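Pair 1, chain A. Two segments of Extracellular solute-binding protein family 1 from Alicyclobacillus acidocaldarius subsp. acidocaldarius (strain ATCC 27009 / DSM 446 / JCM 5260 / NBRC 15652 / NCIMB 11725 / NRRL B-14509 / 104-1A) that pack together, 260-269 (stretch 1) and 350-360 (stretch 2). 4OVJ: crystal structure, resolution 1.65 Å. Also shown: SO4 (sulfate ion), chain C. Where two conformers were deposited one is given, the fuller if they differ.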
# COMPACT_ATOMS: atom_id res chain seq x y z
N TRP A 260 0.45 7.72 1.87
CA TRP A 260 1.12 6.45 2.11
C TRP A 260 2.36 6.65 2.97
O TRP A 260 3.15 7.59 2.76
CB TRP A 260 1.47 5.77 0.80
CG TRP A 260 0.24 5.48 0.04
CD1 TRP A 260 -0.38 6.28 -0.90
CD2 TRP A 260 -0.60 4.34 0.21
NE1 TRP A 260 -1.55 5.67 -1.33
CE2 TRP A 260 -1.70 4.48 -0.68
CE3 TRP A 260 -0.52 3.19 1.02
CZ2 TRP A 260 -2.71 3.52 -0.77
CZ3 TRP A 260 -1.54 2.23 0.91
CH2 TRP A 260 -2.61 2.41 0.03
N VAL A 261 2.55 5.75 3.93
CA VAL A 261 3.59 5.93 4.92
C VAL A 261 4.99 5.95 4.31
O VAL A 261 5.88 6.61 4.86
CB VAL A 261 3.47 4.89 6.06
CG1 VAL A 261 3.90 3.51 5.60
CG2 VAL A 261 4.27 5.34 7.27
N ASN A 262 5.17 5.29 3.17
CA ASN A 262 6.45 5.25 2.45
C ASN A 262 6.99 6.63 2.12
O ASN A 262 8.20 6.80 1.99
CB ASN A 262 6.32 4.43 1.15
CG ASN A 262 5.62 5.18 0.01
OD1 ASN A 262 4.40 5.30 -0.01
ND2 ASN A 262 6.40 5.65 -0.97
N TYR A 263 6.10 7.61 1.98
CA TYR A 263 6.50 8.96 1.65
C TYR A 263 7.26 9.67 2.76
O TYR A 263 7.86 10.72 2.50
CB TYR A 263 5.28 9.82 1.24
CG TYR A 263 4.81 9.56 -0.16
CD1 TYR A 263 5.60 9.90 -1.25
CD2 TYR A 263 3.57 9.00 -0.40
CE1 TYR A 263 5.17 9.68 -2.54
CE2 TYR A 263 3.13 8.76 -1.70
CZ TYR A 263 3.94 9.10 -2.76
OH TYR A 263 3.53 8.90 -4.05
N VAL A 264 7.26 9.14 3.99
CA VAL A 264 7.93 9.86 5.07
C VAL A 264 9.42 10.05 4.79
O VAL A 264 9.98 11.08 5.17
CB VAL A 264 7.69 9.25 6.47
CG1 VAL A 264 8.39 7.92 6.62
CG2 VAL A 264 8.16 10.21 7.56
N VAL A 265 10.07 9.08 4.14
CA VAL A 265 11.50 9.21 3.87
C VAL A 265 11.75 10.37 2.92
O VAL A 265 12.59 11.24 3.20
CB VAL A 265 12.10 7.90 3.30
CG1 VAL A 265 13.50 8.14 2.73
CG2 VAL A 265 12.11 6.83 4.38
N SER A 266 11.02 10.40 1.81
CA SER A 266 11.12 11.50 0.84
C SER A 266 10.78 12.85 1.46
O SER A 266 11.52 13.81 1.28
CB SER A 266 10.19 11.27 -0.35
OG SER A 266 10.56 10.10 -1.05
N LEU A 267 9.66 12.92 2.17
CA LEU A 267 9.25 14.18 2.80
C LEU A 267 10.29 14.66 3.79
O LEU A 267 10.66 15.82 3.79
CB LEU A 267 7.91 14.04 3.51
CG LEU A 267 6.73 13.95 2.56
CD1 LEU A 267 5.52 13.45 3.33
CD2 LEU A 267 6.44 15.29 1.89
N GLN A 268 10.78 13.77 4.63
CA GLN A 268 11.73 14.19 5.65
C GLN A 268 13.03 14.69 5.04
O GLN A 268 13.65 15.61 5.59
CB GLN A 268 12.01 13.07 6.66
CG GLN A 268 12.85 13.52 7.84
CD GLN A 268 12.15 14.53 8.74
OE1 GLN A 268 11.45 14.15 9.68
NE2 GLN A 268 12.32 15.81 8.44
N SER A 269 13.43 14.12 3.91
CA SER A 269 14.65 14.55 3.19
C SER A 269 14.56 15.98 2.66
O SER A 269 15.59 16.58 2.34
CB SER A 269 14.98 13.60 2.02
OG SER A 269 14.14 13.83 0.90
N ALA A 350 16.46 7.22 10.80
CA ALA A 350 15.39 7.62 11.72
C ALA A 350 13.99 7.60 11.07
O ALA A 350 13.05 7.08 11.67
CB ALA A 350 15.68 8.99 12.35
N PRO A 351 13.84 8.16 9.86
CA PRO A 351 12.50 8.09 9.24
C PRO A 351 12.06 6.66 8.93
O PRO A 351 10.87 6.35 9.06
CB PRO A 351 12.63 8.93 7.96
CG PRO A 351 13.89 9.72 8.11
CD PRO A 351 14.76 9.04 9.12
N GLU A 352 12.99 5.81 8.51
CA GLU A 352 12.68 4.40 8.27
C GLU A 352 12.23 3.71 9.57
O GLU A 352 11.25 2.97 9.56
CB GLU A 352 13.88 3.67 7.64
CG GLU A 352 14.21 4.21 6.24
CD GLU A 352 15.51 3.69 5.65
OE1 GLU A 352 16.40 3.24 6.39
OE2 GLU A 352 15.65 3.76 4.41
N LYS A 353 12.94 3.95 10.67
CA LYS A 353 12.54 3.40 11.97
C LYS A 353 11.11 3.82 12.32
O LYS A 353 10.31 3.00 12.77
CB LYS A 353 13.49 3.86 13.08
CG LYS A 353 14.89 3.28 12.99
CD LYS A 353 15.72 3.64 14.22
CE LYS A 353 17.22 3.53 13.94
NZ LYS A 353 17.58 2.19 13.41
N ALA A 354 10.80 5.09 12.10
CA ALA A 354 9.47 5.62 12.36
C ALA A 354 8.42 4.90 11.53
O ALA A 354 7.36 4.56 12.05
CB ALA A 354 9.42 7.12 12.08
N GLU A 355 8.72 4.67 10.26
CA GLU A 355 7.83 3.93 9.36
C GLU A 355 7.56 2.54 9.90
O GLU A 355 6.44 2.08 9.88
CB GLU A 355 8.48 3.68 8.01
CG GLU A 355 8.33 4.72 6.95
CD GLU A 355 8.76 4.15 5.61
OE1 GLU A 355 7.91 3.61 4.88
OE2 GLU A 355 9.96 4.19 5.32
N PHE A 356 8.62 1.85 10.33
CA PHE A 356 8.48 0.48 10.83
C PHE A 356 7.60 0.47 12.08
O PHE A 356 6.74 -0.40 12.23
CB PHE A 356 9.84 -0.14 11.17
CG PHE A 356 10.65 -0.57 9.99
CD1 PHE A 356 10.44 -0.05 8.72
CD2 PHE A 356 11.69 -1.49 10.15
CE1 PHE A 356 11.22 -0.44 7.65
CE2 PHE A 356 12.47 -1.87 9.08
CZ PHE A 356 12.23 -1.36 7.84
N GLN A 357 7.80 1.44 12.97
CA GLN A 357 6.99 1.52 14.18
C GLN A 357 5.53 1.77 13.85
O GLN A 357 4.63 1.20 14.46
CB GLN A 357 7.50 2.63 15.10
CG GLN A 357 8.82 2.29 15.77
CD GLN A 357 9.43 3.47 16.50
OE1 GLN A 357 9.10 4.63 16.24
NE2 GLN A 357 10.33 3.18 17.43
N LEU A 358 5.28 2.65 12.88
CA LEU A 358 3.90 2.94 12.48
C LEU A 358 3.26 1.68 11.89
O LEU A 358 2.12 1.34 12.23
CB LEU A 358 3.89 4.08 11.46
CG LEU A 358 2.57 4.69 10.98
CD1 LEU A 358 1.85 3.81 9.97
CD2 LEU A 358 1.66 5.05 12.15
N VAL A 359 3.99 0.97 11.03
CA VAL A 359 3.43 -0.24 10.42
C VAL A 359 3.11 -1.27 11.51
O VAL A 359 2.07 -1.91 11.47
CB VAL A 359 4.33 -0.80 9.31
CG1 VAL A 359 3.81 -2.14 8.79
CG2 VAL A 359 4.37 0.16 8.12
N ASN A 360 3.95 -1.40 12.53
CA ASN A 360 3.62 -2.30 13.62
C ASN A 360 2.30 -1.95 14.31
O ASN A 360 1.53 -2.83 14.64
CB ASN A 360 4.77 -2.37 14.63
CG ASN A 360 5.99 -3.10 14.08
OD1 ASN A 360 5.92 -3.81 13.07
ND2 ASN A 360 7.12 -2.95 14.76
S SO4 C . -3.47 8.44 -2.98
O1 SO4 C . -4.18 9.10 -4.09
O2 SO4 C . -3.39 6.97 -3.20
O3 SO4 C . -2.09 8.95 -2.91
O4 SO4 C . -4.17 8.75 -1.72
O HOH W 1 10.08 4.53 2.68

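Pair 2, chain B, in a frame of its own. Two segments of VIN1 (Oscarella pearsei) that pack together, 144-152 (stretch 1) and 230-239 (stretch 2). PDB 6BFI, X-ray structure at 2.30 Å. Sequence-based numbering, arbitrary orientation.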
# COMPACT_ATOMS: atom_id res chain seq x y z
N TYR B 144 -17.70 28.05 -0.34
CA TYR B 144 -17.30 29.23 0.41
C TYR B 144 -15.79 29.41 0.47
O TYR B 144 -15.32 30.51 0.77
CB TYR B 144 -17.87 29.19 1.83
CG TYR B 144 -17.68 30.50 2.58
CD1 TYR B 144 -18.29 31.67 2.13
CD2 TYR B 144 -16.89 30.57 3.72
CE1 TYR B 144 -18.12 32.86 2.81
CE2 TYR B 144 -16.72 31.76 4.40
CZ TYR B 144 -17.33 32.90 3.94
OH TYR B 144 -17.16 34.09 4.61
N LEU B 145 -15.02 28.36 0.19
CA LEU B 145 -13.56 28.50 0.18
C LEU B 145 -13.10 29.58 -0.79
O LEU B 145 -12.15 30.32 -0.50
CB LEU B 145 -12.91 27.16 -0.17
CG LEU B 145 -12.78 26.15 0.97
CD1 LEU B 145 -12.14 24.87 0.46
CD2 LEU B 145 -11.97 26.74 2.11
N ASP B 146 -13.76 29.70 -1.94
CA ASP B 146 -13.28 30.60 -2.99
C ASP B 146 -13.42 32.07 -2.62
O ASP B 146 -12.83 32.92 -3.31
CB ASP B 146 -14.04 30.32 -4.29
CG ASP B 146 -13.13 30.34 -5.51
OD1 ASP B 146 -12.07 29.69 -5.47
OD2 ASP B 146 -13.48 31.01 -6.50
N VAL B 147 -14.16 32.40 -1.56
CA VAL B 147 -14.31 33.79 -1.15
C VAL B 147 -12.99 34.39 -0.67
O VAL B 147 -12.79 35.61 -0.74
CB VAL B 147 -15.41 33.89 -0.07
CG1 VAL B 147 -15.54 35.31 0.46
CG2 VAL B 147 -16.74 33.41 -0.62
N ALA B 148 -12.06 33.55 -0.21
CA ALA B 148 -10.81 34.04 0.36
C ALA B 148 -9.95 34.79 -0.65
O ALA B 148 -9.05 35.53 -0.24
CB ALA B 148 -10.02 32.89 0.97
N LYS B 149 -10.20 34.63 -1.95
CA LYS B 149 -9.36 35.27 -2.95
C LYS B 149 -9.57 36.78 -3.03
O LYS B 149 -8.74 37.48 -3.61
CB LYS B 149 -9.61 34.64 -4.32
CG LYS B 149 -9.41 33.13 -4.33
CD LYS B 149 -9.41 32.57 -5.74
CE LYS B 149 -9.12 31.08 -5.73
NZ LYS B 149 -9.01 30.51 -7.10
N VAL B 150 -10.66 37.30 -2.46
CA VAL B 150 -10.95 38.73 -2.51
C VAL B 150 -10.61 39.44 -1.20
O VAL B 150 -10.86 40.64 -1.07
CB VAL B 150 -12.42 38.99 -2.89
CG1 VAL B 150 -12.56 40.34 -3.60
CG2 VAL B 150 -12.95 37.87 -3.78
N ILE B 151 -10.05 38.73 -0.23
CA ILE B 151 -9.72 39.33 1.06
C ILE B 151 -8.48 40.20 0.92
O ILE B 151 -7.44 39.75 0.43
CB ILE B 151 -9.52 38.25 2.13
CG1 ILE B 151 -10.76 37.35 2.23
CG2 ILE B 151 -9.21 38.89 3.48
CD1 ILE B 151 -10.62 36.26 3.27
N ASP B 152 -8.59 41.46 1.35
CA ASP B 152 -7.46 42.39 1.32
C ASP B 152 -7.21 43.09 2.65
O ASP B 152 -6.11 43.64 2.83
CB ASP B 152 -7.66 43.45 0.23
CG ASP B 152 -7.16 43.00 -1.12
OD1 ASP B 152 -7.34 41.81 -1.47
OD2 ASP B 152 -6.58 43.83 -1.85
N GLY B 230 0.63 31.66 -3.24
CA GLY B 230 0.60 30.81 -2.05
C GLY B 230 -0.81 30.60 -1.54
O GLY B 230 -1.25 29.45 -1.33
N ARG B 231 -1.55 31.69 -1.34
CA ARG B 231 -2.92 31.59 -0.87
C ARG B 231 -3.75 30.69 -1.77
O ARG B 231 -4.38 29.74 -1.30
CB ARG B 231 -3.54 32.99 -0.79
CG ARG B 231 -5.01 32.99 -0.42
CD ARG B 231 -5.63 34.33 -0.78
NE ARG B 231 -5.48 34.61 -2.21
CZ ARG B 231 -5.60 35.82 -2.75
NH1 ARG B 231 -5.87 36.87 -1.98
NH2 ARG B 231 -5.44 35.98 -4.05
N ASP B 232 -3.75 30.96 -3.08
CA ASP B 232 -4.56 30.17 -4.00
C ASP B 232 -4.09 28.73 -4.08
O ASP B 232 -4.89 27.83 -4.38
CB ASP B 232 -4.55 30.81 -5.39
CG ASP B 232 -5.09 32.23 -5.38
OD1 ASP B 232 -5.78 32.60 -4.40
OD2 ASP B 232 -4.84 32.98 -6.35
N TYR B 233 -2.81 28.48 -3.81
CA TYR B 233 -2.33 27.11 -3.71
C TYR B 233 -2.98 26.39 -2.54
O TYR B 233 -3.42 25.24 -2.68
CB TYR B 233 -0.80 27.10 -3.57
CG TYR B 233 -0.23 25.77 -3.12
CD1 TYR B 233 0.02 24.75 -4.03
CD2 TYR B 233 0.06 25.54 -1.78
CE1 TYR B 233 0.54 23.54 -3.62
CE2 TYR B 233 0.58 24.33 -1.36
CZ TYR B 233 0.82 23.33 -2.28
OH TYR B 233 1.34 22.13 -1.87
N VAL B 234 -3.06 27.06 -1.39
CA VAL B 234 -3.72 26.42 -0.25
C VAL B 234 -5.21 26.24 -0.51
O VAL B 234 -5.81 25.22 -0.15
CB VAL B 234 -3.45 27.22 1.04
CG1 VAL B 234 -4.10 26.54 2.23
CG2 VAL B 234 -1.95 27.38 1.26
N ILE B 235 -5.83 27.23 -1.16
CA ILE B 235 -7.25 27.11 -1.51
C ILE B 235 -7.47 25.92 -2.43
O ILE B 235 -8.46 25.19 -2.29
CB ILE B 235 -7.75 28.41 -2.16
CG1 ILE B 235 -7.55 29.59 -1.21
CG2 ILE B 235 -9.22 28.29 -2.54
CD1 ILE B 235 -7.93 30.93 -1.81
N GLN B 236 -6.56 25.69 -3.37
CA GLN B 236 -6.72 24.57 -4.29
C GLN B 236 -6.47 23.24 -3.60
O GLN B 236 -7.15 22.25 -3.89
CB GLN B 236 -5.80 24.73 -5.50
CG GLN B 236 -6.52 25.13 -6.78
CD GLN B 236 -7.52 24.08 -7.25
OE1 GLN B 236 -7.43 22.91 -6.89
NE2 GLN B 236 -8.49 24.50 -8.06
N LYS B 237 -5.51 23.19 -2.67
CA LYS B 237 -5.29 21.96 -1.92
C LYS B 237 -6.53 21.60 -1.10
O LYS B 237 -6.97 20.44 -1.10
CB LYS B 237 -4.06 22.11 -1.01
CG LYS B 237 -3.78 20.87 -0.18
CD LYS B 237 -2.47 20.96 0.58
CE LYS B 237 -1.27 20.79 -0.34
NZ LYS B 237 0.02 20.75 0.42
N LEU B 238 -7.12 22.59 -0.43
CA LEU B 238 -8.36 22.34 0.30
C LEU B 238 -9.48 21.90 -0.64
O LEU B 238 -10.22 20.95 -0.35
CB LEU B 238 -8.78 23.58 1.08
CG LEU B 238 -8.06 23.84 2.40
CD1 LEU B 238 -8.32 25.26 2.89
CD2 LEU B 238 -8.50 22.83 3.45
N PHE B 239 -9.61 22.59 -1.78
CA PHE B 239 -10.65 22.25 -2.75
C PHE B 239 -10.53 20.80 -3.21
O PHE B 239 -11.52 20.07 -3.27
CB PHE B 239 -10.55 23.20 -3.95
CG PHE B 239 -11.62 23.00 -4.98
CD1 PHE B 239 -12.80 23.72 -4.93
CD2 PHE B 239 -11.44 22.10 -6.02
CE1 PHE B 239 -13.79 23.55 -5.88
CE2 PHE B 239 -12.43 21.92 -6.98
CZ PHE B 239 -13.60 22.64 -6.91
O HOH W 2 -6.76 28.51 -6.53

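Two short segments packed against a helix in a shared backbone arrangement. Fourteen central residues of pair 2 superpose on pair 1 with an RMSD of 0.8 Å over N, CA and C. In each pair stretch 2 is helical throughout. Stretch 1 differs in its coiling: pair 1 passes from a type I turn, Trp260(A) to Tyr263(A), into a helix that runs at 148° to its partner, whereas pair 2 contains a 3-10 segment, Asp146(B) to Val150(B). The register is the same at one end, where Val261(A) faces Glu355(A) and the matching Leu145(B) faces Ile235(B), with CA atoms 6.5 and 6.7 Å apart. The buried areas are also close, 407 and 425 Å², and neither interface has a direct hydrogen bond across it.

The matched Val261(A) and Leu145(B) are both apolar and point toward the partner helix. Val261(A) CG2 lies 3.9 Å from Leu358(A) CD1; the longer Leu145(B) reaches the equivalent leucine with CD1, 3.7 Å from Leu238(B) CB.

The central position of the helix is solved with different chemistry. Ile235(B) fills it with hydrocarbon, its CD1 4.0 Å from Ala148(B) CB and 3.7 Å from Lys149(B) CG. Glu355(A) lays its aliphatic part against Val264(A), the match of Ala148(B), Val264(A) CG1 to Glu355(A) CG being 3.2 Å, and so a buried carboxylate must be accommodated. Water 1 does part of this: it donates to Glu355(A) OE2 at 2.7 Å and to Asn262(A) O at 3.0 Å, linking the stretches.

One turn earlier on the helix, Pro351(A) matches Arg231(B). The compact proline ring packs on side chains, its CB 4.2 Å from Val265(A) CG2 and its CG 3.9 Å from Gln268(A) CG. Arg231(B) instead reaches backbone carbonyls: Lys149(B) O lies over one face of its guanidinium, 3.4 Å from Arg231(B) NH1 but at a poor angle for a hydrogen bond. The charge is met by the next residue in a salt bridge, Arg231(B) NE to Asp232(B) OD1 at 3.0 Å.

Val265(A) and Lys149(B) also match. Val265(A) CG2 sits 3.8 Å from Glu352(A) CG, and Lys149(B) CG lies 3.7 Å from Asp232(B) OD1, the residue matching Glu352(A). The lysine covers the helix with its methylenes while its amine, Lys149(B) NZ, forms a salt bridge with Asp146(B) OD1 at 3.6 Å. Water 2 joins Lys149(B) NZ, at 3.1 Å, to Asp232(B) O, at 2.9 Å. Thus each interface has a water bridge, at different positions.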